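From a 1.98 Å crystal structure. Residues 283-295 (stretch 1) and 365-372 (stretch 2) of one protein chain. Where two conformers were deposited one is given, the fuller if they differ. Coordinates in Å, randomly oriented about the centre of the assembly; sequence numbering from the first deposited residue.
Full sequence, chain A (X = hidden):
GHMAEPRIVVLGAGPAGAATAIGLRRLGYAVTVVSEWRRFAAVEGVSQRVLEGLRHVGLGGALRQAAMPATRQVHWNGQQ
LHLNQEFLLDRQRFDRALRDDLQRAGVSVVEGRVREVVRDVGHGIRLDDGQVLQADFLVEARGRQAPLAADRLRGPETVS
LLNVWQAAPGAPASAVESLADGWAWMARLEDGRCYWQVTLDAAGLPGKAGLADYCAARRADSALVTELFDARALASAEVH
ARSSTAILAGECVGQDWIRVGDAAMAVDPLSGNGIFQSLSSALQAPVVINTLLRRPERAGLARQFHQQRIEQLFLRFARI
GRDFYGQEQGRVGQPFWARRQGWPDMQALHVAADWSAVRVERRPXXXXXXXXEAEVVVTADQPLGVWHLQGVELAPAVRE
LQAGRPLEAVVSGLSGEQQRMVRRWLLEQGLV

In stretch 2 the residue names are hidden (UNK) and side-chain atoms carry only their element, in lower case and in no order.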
# COMPACT_ATOMS: atom_id res chain seq x y z
N LEU A 283 0.60 9.20 0.94
CA LEU A 283 -0.32 10.32 1.13
C LEU A 283 0.35 11.47 1.87
O LEU A 283 0.20 12.63 1.48
CB LEU A 283 -1.55 9.84 1.90
CG LEU A 283 -2.62 10.91 2.19
CD1 LEU A 283 -3.38 11.29 0.92
CD2 LEU A 283 -3.59 10.48 3.31
N GLN A 284 1.10 11.18 2.93
CA GLN A 284 1.76 12.24 3.68
C GLN A 284 3.26 12.28 3.44
O GLN A 284 3.98 13.00 4.14
CB GLN A 284 1.40 12.12 5.16
CG GLN A 284 -0.10 12.38 5.35
CD GLN A 284 -0.65 12.01 6.72
OE1 GLN A 284 0.07 11.56 7.60
NE2 GLN A 284 -1.95 12.22 6.90
N ALA A 285 3.75 11.56 2.43
CA ALA A 285 5.15 11.72 2.03
C ALA A 285 5.48 13.15 1.62
O ALA A 285 6.52 13.67 2.06
CB ALA A 285 5.47 10.72 0.91
N PRO A 286 4.66 13.86 0.83
CA PRO A 286 5.04 15.24 0.47
C PRO A 286 5.26 16.16 1.67
O PRO A 286 6.18 16.98 1.62
CB PRO A 286 3.87 15.70 -0.42
CG PRO A 286 3.37 14.46 -1.03
CD PRO A 286 3.49 13.40 0.04
N VAL A 287 4.46 16.06 2.74
CA VAL A 287 4.74 16.97 3.86
C VAL A 287 6.01 16.55 4.59
O VAL A 287 6.70 17.40 5.18
CB VAL A 287 3.55 17.07 4.84
CG1 VAL A 287 2.42 17.94 4.25
CG2 VAL A 287 3.03 15.69 5.23
N VAL A 288 6.34 15.26 4.60
CA VAL A 288 7.59 14.84 5.23
C VAL A 288 8.77 15.43 4.46
O VAL A 288 9.68 16.04 5.04
CB VAL A 288 7.66 13.31 5.33
CG1 VAL A 288 9.06 12.84 5.77
CG2 VAL A 288 6.60 12.78 6.35
N ILE A 289 8.74 15.29 3.13
CA ILE A 289 9.76 15.89 2.26
C ILE A 289 9.82 17.40 2.47
O ILE A 289 10.90 17.98 2.61
CB ILE A 289 9.46 15.51 0.80
CG1 ILE A 289 9.51 13.99 0.65
CG2 ILE A 289 10.43 16.20 -0.19
CD1 ILE A 289 8.97 13.46 -0.66
N ASN A 290 8.65 18.05 2.48
CA ASN A 290 8.59 19.49 2.69
C ASN A 290 9.28 19.89 3.99
O ASN A 290 10.00 20.91 4.04
CB ASN A 290 7.12 19.94 2.69
CG ASN A 290 6.96 21.44 2.77
OD1 ASN A 290 7.53 22.18 1.96
ND2 ASN A 290 6.20 21.90 3.76
N THR A 291 9.12 19.09 5.04
CA THR A 291 9.83 19.36 6.28
C THR A 291 11.33 19.12 6.10
O THR A 291 12.15 19.93 6.55
CB THR A 291 9.29 18.49 7.41
OG1 THR A 291 7.85 18.54 7.40
CG2 THR A 291 9.80 19.01 8.78
N LEU A 292 11.70 18.05 5.41
CA LEU A 292 13.10 17.71 5.28
C LEU A 292 13.86 18.81 4.52
O LEU A 292 15.05 19.02 4.77
CB LEU A 292 13.25 16.36 4.57
CG LEU A 292 12.87 15.13 5.42
CD1 LEU A 292 12.95 13.86 4.61
CD2 LEU A 292 13.75 15.00 6.66
N LEU A 293 13.16 19.53 3.64
CA LEU A 293 13.76 20.55 2.78
C LEU A 293 13.66 21.96 3.36
O LEU A 293 14.63 22.72 3.28
CB LEU A 293 13.12 20.51 1.40
CG LEU A 293 13.37 19.20 0.65
CD1 LEU A 293 12.57 19.12 -0.63
CD2 LEU A 293 14.85 19.02 0.37
N ARG A 294 12.51 22.33 3.93
CA ARG A 294 12.28 23.66 4.48
C ARG A 294 12.73 23.82 5.93
O ARG A 294 13.15 24.92 6.32
CB ARG A 294 10.79 24.03 4.40
CG ARG A 294 10.23 24.15 3.00
CD ARG A 294 11.17 24.92 2.07
NE ARG A 294 10.45 25.34 0.88
CZ ARG A 294 10.96 25.37 -0.34
NH1 ARG A 294 12.23 25.01 -0.55
NH2 ARG A 294 10.21 25.76 -1.37
N ARG A 295 12.63 22.79 6.76
CA ARG A 295 13.13 22.85 8.13
C ARG A 295 13.96 21.59 8.42
O ARG A 295 13.59 20.75 9.25
CB ARG A 295 11.98 23.07 9.12
CG ARG A 295 11.31 24.48 8.97
CD ARG A 295 10.62 25.02 10.25
NE ARG A 295 11.56 25.20 11.35
CZ ARG A 295 11.23 25.49 12.61
NH1 ARG A 295 9.96 25.63 12.98
NH2 ARG A 295 12.18 25.63 13.52
N UNK A 365 3.60 15.73 14.98
CA UNK A 365 2.29 16.15 14.48
C UNK A 365 2.49 16.88 13.16
O UNK A 365 3.59 17.34 12.84
c UNK A 365 1.55 17.07 15.47
c UNK A 365 2.32 18.37 15.67
c UNK A 365 1.36 16.38 16.81
N UNK A 366 1.41 17.01 12.39
CA UNK A 366 1.39 17.79 11.15
C UNK A 366 0.73 19.14 11.39
O UNK A 366 -0.41 19.20 11.84
c UNK A 366 2.42 15.37 9.84
c UNK A 366 1.40 16.18 9.08
c UNK A 366 0.62 17.06 10.04
c UNK A 366 0.48 15.28 8.26
N UNK A 367 1.45 20.23 11.08
CA UNK A 367 0.88 21.58 11.15
C UNK A 367 1.43 22.40 9.99
O UNK A 367 2.65 22.48 9.82
c UNK A 367 0.84 24.33 13.98
c UNK A 367 1.20 22.27 12.48
n UNK A 367 -0.55 27.47 15.30
n UNK A 367 0.96 26.03 16.24
c UNK A 367 0.63 23.69 12.59
n UNK A 367 0.09 25.57 14.15
c UNK A 367 0.16 26.36 15.23
N UNK A 368 0.53 22.98 9.20
CA UNK A 368 0.88 23.93 8.13
C UNK A 368 1.90 23.33 7.16
O UNK A 368 2.83 24.01 6.69
c UNK A 368 0.26 26.01 9.48
o UNK A 368 0.55 26.66 10.52
c UNK A 368 1.37 25.26 8.73
o UNK A 368 -0.90 25.94 9.04
N UNK A 369 1.73 22.05 6.84
CA UNK A 369 2.58 21.39 5.88
C UNK A 369 3.92 20.93 6.42
O UNK A 369 4.78 20.52 5.63
N UNK A 370 4.15 21.03 7.72
CA UNK A 370 5.43 20.65 8.29
C UNK A 370 5.22 19.73 9.48
O UNK A 370 4.26 19.89 10.24
c UNK A 370 7.81 22.44 6.91
c UNK A 370 6.22 21.87 8.75
c UNK A 370 6.63 22.92 7.71
c UNK A 370 6.95 24.26 8.42
N UNK A 371 6.14 18.78 9.65
CA UNK A 371 6.13 17.95 10.85
C UNK A 371 6.69 18.78 11.99
O UNK A 371 7.81 19.29 11.91
c UNK A 371 6.92 16.65 10.64
c UNK A 371 6.31 15.83 9.51
c UNK A 371 6.98 15.81 11.95
N UNK A 372 5.88 18.96 13.02
CA UNK A 372 6.30 19.66 14.22
C UNK A 372 6.19 18.66 15.35
O UNK A 372 6.10 17.45 15.11
o UNK A 372 6.86 21.74 16.20
c UNK A 372 6.16 22.02 15.19
o UNK A 372 6.03 23.21 14.78
c UNK A 372 5.43 20.91 14.45

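Position 365 carries three side-chain carbons, one bonded to CA and bearing the other two. The side chain touches nothing on stretch 1. Branching at CB with carbon alone means valine. V365 N donates to the O of position 372 at 3.0 Å, and the N of position 372 donates to V365 O at 2.8 Å.

Position 366 has four carbons, forked at the second. Its CB points toward the helix. One terminal carbon lies 3.8 Å from Q284 CD and 4.0 Å from V287 CG2. The fork one bond beyond CB gives leucine, and that carbon is L366 CD2.

Position 367 has three carbons in a row, then a nitrogen, then a carbon carrying two more nitrogens. The side chain is extended, exposed and clear of stretch 1. This is a guanidinium group, so the residue is arginine. R367 opens a type I' turn that ends at position 370.

Position 368 has two carbons, the second carrying two oxygens. It points away from the helix and its side chain touches nothing there. Asparagine would have the same outline, but the elements given are both oxygen, so this is aspartate. D368 OD2 makes a long salt bridge to R367 NE at 3.8 Å.

Position 369 has no side-chain atoms. Its O accepts a hydrogen bond from N290 ND2 at 2.7 Å. An ideal CB would sit 3.5 Å from N290 ND2, which is close. The residue is glycine, and the phi of 80° by itself favours G369.

Position 370 has four carbons, forked at the second. Its CB points away overall, but the end of the side chain comes nearer. One terminal carbon is 3.6 Å from N290 ND2 and 4.2 Å from R294 CB. The other is 4.2 Å from R295 CD. This is leucine again, L370.

Position 371 has one carbon carrying two others. One of these lies 3.8 Å from T291 OG1 and 4.4 Å from V288 CG2. The backbone N donates to T291 OG1 at 2.8 Å. The residue is valine, V371.

Position 372 has two carbons, the second with two oxygens. The side chain makes no contact with stretch 1 within 4.5 Å. It is aspartate, D372.

The hairpin sets its turn and second strand against the helix, with strand 370-372 crossing the helix axis at -77°. Two polar helix side chains meet the hairpin backbone. N290 ND2 donates to G369 O, and T291 OG1 accepts from V371 N. T291 OG1 also donates to V287 O at 2.7 Å, so one hydroxyl links the helix backbone to the strand. Around these bonds, L366, L370 and V371 supply apolar packing.

Stretch 2 (365-372) VLRDGLVD
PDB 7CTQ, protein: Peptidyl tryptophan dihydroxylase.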